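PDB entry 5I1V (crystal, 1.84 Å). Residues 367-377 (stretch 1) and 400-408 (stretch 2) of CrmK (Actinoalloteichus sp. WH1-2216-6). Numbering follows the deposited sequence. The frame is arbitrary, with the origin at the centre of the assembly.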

ATOM      1  N   ASP A 367      32.294   6.907  -8.257  1.00 42.50           N
ATOM      2  CA  ASP A 367      31.862   8.102  -8.990  1.00 43.40           C
ATOM      3  C   ASP A 367      30.334   8.110  -9.276  1.00 46.75           C
ATOM      4  O   ASP A 367      29.831   8.953 -10.021  1.00 44.89           O
ATOM      5  CB  ASP A 367      32.665   8.251 -10.305  1.00 47.12           C
ATOM      6  CG  ASP A 367      32.390   7.113 -11.321  1.00 52.88           C
ATOM      7  OD1 ASP A 367      31.509   6.265 -11.062  1.00 58.45           O
ATOM      8  OD2 ASP A 367      33.050   7.066 -12.386  1.00 49.68           O
ATOM      9  N   TYR A 368      29.602   7.168  -8.698  1.00 45.70           N
ATOM     10  CA  TYR A 368      28.154   7.076  -8.908  1.00 44.12           C
ATOM     11  C   TYR A 368      27.510   7.068  -7.537  1.00 42.49           C
ATOM     12  O   TYR A 368      28.090   6.588  -6.576  1.00 43.04           O
ATOM     13  CB  TYR A 368      27.830   5.798  -9.678  1.00 42.32           C
ATOM     14  CG  TYR A 368      26.347   5.574  -9.935  1.00 42.89           C
ATOM     15  CD1 TYR A 368      25.651   6.375 -10.832  1.00 41.23           C
ATOM     16  CD2 TYR A 368      25.660   4.545  -9.298  1.00 41.08           C
ATOM     17  CE1 TYR A 368      24.291   6.174 -11.067  1.00 40.80           C
ATOM     18  CE2 TYR A 368      24.308   4.333  -9.526  1.00 40.16           C
ATOM     19  CZ  TYR A 368      23.622   5.145 -10.419  1.00 39.55           C
ATOM     20  OH  TYR A 368      22.259   4.954 -10.679  1.00 38.14           O
ATOM     21  N   HIS A 369      26.316   7.625  -7.425  1.00 43.82           N
ATOM     22  CA  HIS A 369      25.600   7.555  -6.157  1.00 44.81           C
ATOM     23  C   HIS A 369      24.111   7.314  -6.440  1.00 43.53           C
ATOM     24  O   HIS A 369      23.461   8.062  -7.168  1.00 38.33           O
ATOM     25  CB  HIS A 369      25.824   8.810  -5.313  1.00 48.82           C
ATOM     26  CG  HIS A 369      24.985   8.859  -4.067  1.00 53.50           C
ATOM     27  ND1 HIS A 369      23.644   9.188  -4.088  1.00 56.84           N
ATOM     28  CD2 HIS A 369      25.292   8.617  -2.769  1.00 55.12           C
ATOM     29  CE1 HIS A 369      23.161   9.145  -2.858  1.00 57.61           C
ATOM     30  NE2 HIS A 369      24.140   8.795  -2.040  1.00 57.80           N
ATOM     31  N   CYS A 370      23.594   6.226  -5.898  1.00 39.13           N
ATOM     32  CA  CYS A 370      22.179   5.962  -5.994  1.00 37.33           C
ATOM     33  C   CYS A 370      21.890   4.725  -5.174  1.00 33.80           C
ATOM     34  O   CYS A 370      22.155   3.596  -5.605  1.00 32.59           O
ATOM     35  CB  CYS A 370      21.760   5.811  -7.453  1.00 35.75           C
ATOM     36  SG  CYS A 370      20.022   5.378  -7.704  1.00 41.58           S
ATOM     37  N   PRO A 371      21.399   4.934  -3.955  1.00 34.27           N
ATOM     38  CA  PRO A 371      21.164   3.819  -3.060  1.00 33.43           C
ATOM     39  C   PRO A 371      20.025   2.913  -3.565  1.00 35.38           C
ATOM     40  O   PRO A 371      19.917   1.781  -3.100  1.00 30.23           O
ATOM     41  CB  PRO A 371      20.757   4.488  -1.737  1.00 36.48           C
ATOM     42  CG  PRO A 371      21.078   5.919  -1.881  1.00 35.63           C
ATOM     43  CD  PRO A 371      21.051   6.224  -3.346  1.00 36.09           C
ATOM     44  N   SER A 372      19.189   3.402  -4.489  1.00 34.97           N
ATOM     45  CA  SER A 372      18.217   2.506  -5.157  1.00 38.29           C
ATOM     46  C   SER A 372      18.744   1.649  -6.295  1.00 35.96           C
ATOM     47  O   SER A 372      18.037   0.757  -6.744  1.00 43.16           O
ATOM     48  CB  SER A 372      17.037   3.288  -5.669  1.00 37.74           C
ATOM     49  OG  SER A 372      16.556   4.026  -4.595  1.00 36.94           O
ATOM     50  N   ALA A 373      19.962   1.878  -6.765  1.00 31.55           N
ATOM     51  CA  ALA A 373      20.488   1.079  -7.840  1.00 28.79           C
ATOM     52  C   ALA A 373      20.856  -0.320  -7.358  1.00 28.17           C
ATOM     53  O   ALA A 373      21.512  -0.478  -6.331  1.00 27.32           O
ATOM     54  CB  ALA A 373      21.693   1.759  -8.466  1.00 31.83           C
ATOM     55  N   ALA A 374      20.446  -1.332  -8.114  1.00 26.89           N
ATOM     56  CA  ALA A 374      20.644  -2.732  -7.725  1.00 26.40           C
ATOM     57  C   ALA A 374      20.507  -3.690  -8.892  1.00 27.29           C
ATOM     58  O   ALA A 374      19.845  -3.394  -9.896  1.00 27.61           O
ATOM     59  CB  ALA A 374      19.696  -3.126  -6.631  1.00 25.33           C
ATOM     60  N   MET A 375      21.168  -4.831  -8.754  1.00 26.92           N
ATOM     61  CA  MET A 375      20.758  -6.003  -9.474  1.00 28.44           C
ATOM     62  C   MET A 375      20.330  -7.045  -8.457  1.00 27.53           C
ATOM     63  O   MET A 375      20.768  -7.047  -7.298  1.00 29.49           O
ATOM     64  CB  MET A 375      21.801  -6.510 -10.491  1.00 30.94           C
ATOM     65  CG  MET A 375      23.116  -6.975  -9.940  1.00 33.01           C
ATOM     66  SD  MET A 375      24.206  -7.520 -11.290  1.00 34.66           S
ATOM     67  CE  MET A 375      23.270  -8.925 -11.911  1.00 36.70           C
ATOM     68  N   GLU A 376      19.399  -7.879  -8.889  1.00 27.33           N
ATOM     69  CA  GLU A 376      18.828  -8.907  -8.042  1.00 27.83           C
ATOM     70  C   GLU A 376      18.863 -10.257  -8.702  1.00 25.81           C
ATOM     71  O   GLU A 376      18.659 -10.379  -9.910  1.00 25.83           O
ATOM     72  CB  GLU A 376      17.354  -8.596  -7.717  1.00 31.37           C
ATOM     73  CG  GLU A 376      17.050  -7.213  -7.212  1.00 37.16           C
ATOM     74  CD  GLU A 376      15.552  -7.007  -6.880  1.00 45.00           C
ATOM     75  OE1 GLU A 376      14.666  -7.755  -7.387  1.00 43.12           O
ATOM     76  OE2 GLU A 376      15.259  -6.071  -6.106  1.00 52.77           O
ATOM     77  N   TYR A 377      19.078 -11.277  -7.877  1.00 25.62           N
ATOM     78  CA  TYR A 377      18.995 -12.662  -8.295  1.00 27.63           C
ATOM     79  C   TYR A 377      17.790 -13.300  -7.616  1.00 24.25           C
ATOM     80  O   TYR A 377      17.699 -13.334  -6.409  1.00 25.42           O
ATOM     81  CB  TYR A 377      20.262 -13.396  -7.888  1.00 28.88           C
ATOM     82  CG  TYR A 377      21.475 -12.947  -8.619  1.00 28.89           C
ATOM     83  CD1 TYR A 377      21.832 -13.541  -9.815  1.00 30.23           C
ATOM     84  CD2 TYR A 377      22.295 -11.961  -8.109  1.00 30.27           C
ATOM     85  CE1 TYR A 377      22.964 -13.169 -10.484  1.00 31.06           C
ATOM     86  CE2 TYR A 377      23.436 -11.580  -8.783  1.00 31.09           C
ATOM     87  CZ  TYR A 377      23.774 -12.207  -9.955  1.00 30.23           C
ATOM     88  OH  TYR A 377      24.895 -11.817 -10.638  1.00 31.99           O
ATOM     89  N   LEU A 400      16.497 -19.336 -12.857  1.00 27.69           N
ATOM     90  CA  LEU A 400      16.797 -18.210 -12.035  1.00 27.87           C
ATOM     91  C   LEU A 400      16.536 -16.935 -12.864  1.00 24.43           C
ATOM     92  O   LEU A 400      16.808 -16.913 -14.054  1.00 26.40           O
ATOM     93  CB  LEU A 400      18.261 -18.304 -11.582  1.00 32.86           C
ATOM     94  CG  LEU A 400      18.554 -17.380 -10.418  1.00 33.78           C
ATOM     95  CD1 LEU A 400      19.364 -18.045  -9.338  1.00 36.53           C
ATOM     96  CD2 LEU A 400      19.234 -16.128 -10.948  1.00 38.15           C
ATOM     97  N   LYS A 401      15.939 -15.938 -12.246  1.00 21.74           N
ATOM     98  CA  LYS A 401      15.693 -14.665 -12.876  1.00 25.11           C
ATOM     99  C   LYS A 401      16.609 -13.598 -12.278  1.00 25.86           C
ATOM    100  O   LYS A 401      17.007 -13.679 -11.094  1.00 28.55           O
ATOM    101  CB  LYS A 401      14.249 -14.246 -12.720  1.00 26.52           C
ATOM    102  CG  LYS A 401      13.265 -15.149 -13.420  1.00 29.47           C
ATOM    103  CD  LYS A 401      11.859 -14.582 -13.339  1.00 33.49           C
ATOM    104  CE  LYS A 401      11.028 -14.924 -14.562  1.00 35.70           C
ATOM    105  NZ  LYS A 401      11.441 -14.097 -15.710  1.00 42.41           N
ATOM    106  N   THR A 402      16.990 -12.630 -13.109  1.00 25.23           N
ATOM    107  CA  THR A 402      17.729 -11.479 -12.627  1.00 25.41           C
ATOM    108  C   THR A 402      17.041 -10.215 -13.164  1.00 24.43           C
ATOM    109  O   THR A 402      16.466 -10.214 -14.246  1.00 22.81           O
ATOM    110  CB  THR A 402      19.225 -11.466 -13.029  1.00 27.00           C
ATOM    111  OG1 THR A 402      19.352 -11.023 -14.384  1.00 27.66           O
ATOM    112  CG2 THR A 402      19.875 -12.850 -12.813  1.00 26.38           C
ATOM    113  N   PHE A 403      17.140  -9.169 -12.369  1.00 26.48           N
ATOM    114  CA  PHE A 403      16.419  -7.937 -12.521  1.00 27.66           C
ATOM    115  C   PHE A 403      17.431  -6.834 -12.170  1.00 26.12           C
ATOM    116  O   PHE A 403      18.261  -7.025 -11.279  1.00 28.42           O
ATOM    117  CB  PHE A 403      15.259  -7.994 -11.524  1.00 28.97           C
ATOM    118  CG  PHE A 403      14.438  -6.750 -11.458  1.00 31.68           C
ATOM    119  CD1 PHE A 403      13.678  -6.353 -12.552  1.00 36.02           C
ATOM    120  CD2 PHE A 403      14.396  -5.992 -10.313  1.00 34.86           C
ATOM    121  CE1 PHE A 403      12.908  -5.196 -12.494  1.00 38.67           C
ATOM    122  CE2 PHE A 403      13.623  -4.841 -10.243  1.00 40.07           C
ATOM    123  CZ  PHE A 403      12.878  -4.442 -11.338  1.00 36.99           C
ATOM    124  N   TYR A 404      17.379  -5.717 -12.898  1.00 23.18           N
ATOM    125  CA  TYR A 404      18.235  -4.560 -12.712  1.00 23.40           C
ATOM    126  C   TYR A 404      17.311  -3.360 -12.586  1.00 24.39           C
ATOM    127  O   TYR A 404      16.327  -3.270 -13.348  1.00 24.24           O
ATOM    128  CB  TYR A 404      19.104  -4.314 -13.926  1.00 24.46           C
ATOM    129  CG  TYR A 404      20.015  -5.438 -14.285  1.00 24.97           C
ATOM    130  CD1 TYR A 404      19.531  -6.666 -14.726  1.00 26.06           C
ATOM    131  CD2 TYR A 404      21.399  -5.274 -14.214  1.00 28.99           C
ATOM    132  CE1 TYR A 404      20.399  -7.694 -15.082  1.00 25.90           C
ATOM    133  CE2 TYR A 404      22.254  -6.305 -14.539  1.00 27.97           C
ATOM    134  CZ  TYR A 404      21.771  -7.503 -14.963  1.00 29.21           C
ATOM    135  OH  TYR A 404      22.686  -8.477 -15.328  1.00 31.69           O
ATOM    136  N   MET A 405      17.574  -2.491 -11.622  1.00 24.65           N
ATOM    137  CA  MET A 405      16.767  -1.301 -11.452  1.00 28.34           C
ATOM    138  C   MET A 405      17.586  -0.101 -10.923  1.00 27.69           C
ATOM    139  O   MET A 405      18.563  -0.281 -10.184  1.00 24.56           O
ATOM    140  CB  MET A 405      15.517  -1.643 -10.631  1.00 35.89           C
ATOM    141  CG  MET A 405      15.324  -1.039  -9.250  1.00 48.68           C
ATOM    142  SD  MET A 405      13.887   0.108  -9.111  1.00 67.61           S
ATOM    143  CE  MET A 405      12.613  -0.595 -10.163  1.00 54.30           C
ATOM    144  N   VAL A 406      17.208   1.093 -11.392  1.00 24.99           N
ATOM    145  CA  VAL A 406      17.683   2.378 -10.868  1.00 27.21           C
ATOM    146  C   VAL A 406      16.422   3.193 -10.721  1.00 25.45           C
ATOM    147  O   VAL A 406      15.518   3.117 -11.598  1.00 24.35           O
ATOM    148  CB  VAL A 406      18.675   3.135 -11.787  1.00 29.47           C
ATOM    149  CG1 VAL A 406      20.030   2.492 -11.772  1.00 35.89           C
ATOM    150  CG2 VAL A 406      18.212   3.167 -13.213  1.00 30.95           C
ATOM    151  N   ALA A 407      16.289   3.824  -9.559  1.00 26.77           N
ATOM    152  CA  ALA A 407      15.158   4.716  -9.238  1.00 25.35           C
ATOM    153  C   ALA A 407      15.693   6.049  -8.730  1.00 28.40           C
ATOM    154  O   ALA A 407      16.642   6.095  -7.945  1.00 27.88           O
ATOM    155  CB  ALA A 407      14.260   4.091  -8.234  1.00 25.90           C
ATOM    156  N   TRP A 408      15.123   7.141  -9.220  1.00 27.65           N
ATOM    157  CA  TRP A 408      15.574   8.470  -8.816  1.00 28.62           C
ATOM    158  C   TRP A 408      14.432   9.478  -8.974  1.00 28.80           C
ATOM    159  O   TRP A 408      13.335   9.136  -9.470  1.00 26.80           O
ATOM    160  CB  TRP A 408      16.821   8.866  -9.620  1.00 28.61           C
ATOM    161  CG  TRP A 408      16.592   9.146 -11.064  1.00 27.17           C
ATOM    162  CD1 TRP A 408      16.477  10.369 -11.633  1.00 27.42           C
ATOM    163  CD2 TRP A 408      16.437   8.200 -12.123  1.00 27.29           C
ATOM    164  NE1 TRP A 408      16.288  10.260 -12.975  1.00 27.22           N
ATOM    165  CE2 TRP A 408      16.236   8.935 -13.309  1.00 26.55           C
ATOM    166  CE3 TRP A 408      16.437   6.800 -12.192  1.00 27.96           C
ATOM    167  CZ2 TRP A 408      16.091   8.326 -14.555  1.00 26.07           C
ATOM    168  CZ3 TRP A 408      16.264   6.196 -13.426  1.00 27.27           C
ATOM    169  CH2 TRP A 408      16.102   6.950 -14.588  1.00 28.87           C
TER

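Residues 374-377 and 400-408 pair as antiparallel strands, and together the two stretches bury 641 Å² of surface. Four backbone hydrogen bonds form the main link. Ala-374 N donates to Met-405 O and Met-405 N donates to Ala-374 O, both at 3.0 Å. Two residues on, Glu-376 N donates to Phe-403 O at 2.8 Å, and Phe-403 N returns a bond to Glu-376 O at 3.1 Å. The alternation leaves Met-375 facing Tyr-404, and Tyr-377 facing Thr-402, as non-hydrogen-bonded pairs.

CA-H...O contacts supplement the ladder. Thr-402 CA lies 3.1 Å from Glu-376 O, and Met-375 CA lies 3.2 Å from Phe-403 O. Another precedes the paired strand, where Ala-373 CA is 3.3 Å from Met-405 O. A type I turn from Cys-370 to Ala-373 leads into the strand, closed by Ala-373 N to Cys-370 O at 3.0 Å.

Apolar and aromatic packing dominates the face carrying Met-375, Tyr-377, Thr-402 and Tyr-404. Met-375 CB sits over the Tyr-404 ring, 4.2 Å from its centroid, in a CH-pi contact. The flexible methionine chain then follows the tyrosine outward, bringing Met-375 CE to 3.7 Å from Tyr-404 CZ. Leu-400 CD2 meets the edge of the Tyr-377 ring, 3.8 Å from Tyr-377 CD1. Thr-402 CG2 also packs on this ring, 3.6 Å from Tyr-377 CD1, while Thr-402 OG1 is hydrogen-bonded elsewhere in the structure. Near the turn, Ala-373 CB touches Val-406 CG1 at 3.8 Å; both residues are buried, and their small aliphatic side chains fit this close backbone approach.

The other face carries Ala-374, Glu-376, Phe-403 and Met-405. Here Glu-376 extends along Phe-403, with Glu-376 OE1 3.4 Å from Phe-403 CD2. Glu-376 is partly exposed, which suits its carboxylate. Ala-407 N is buried without a partner.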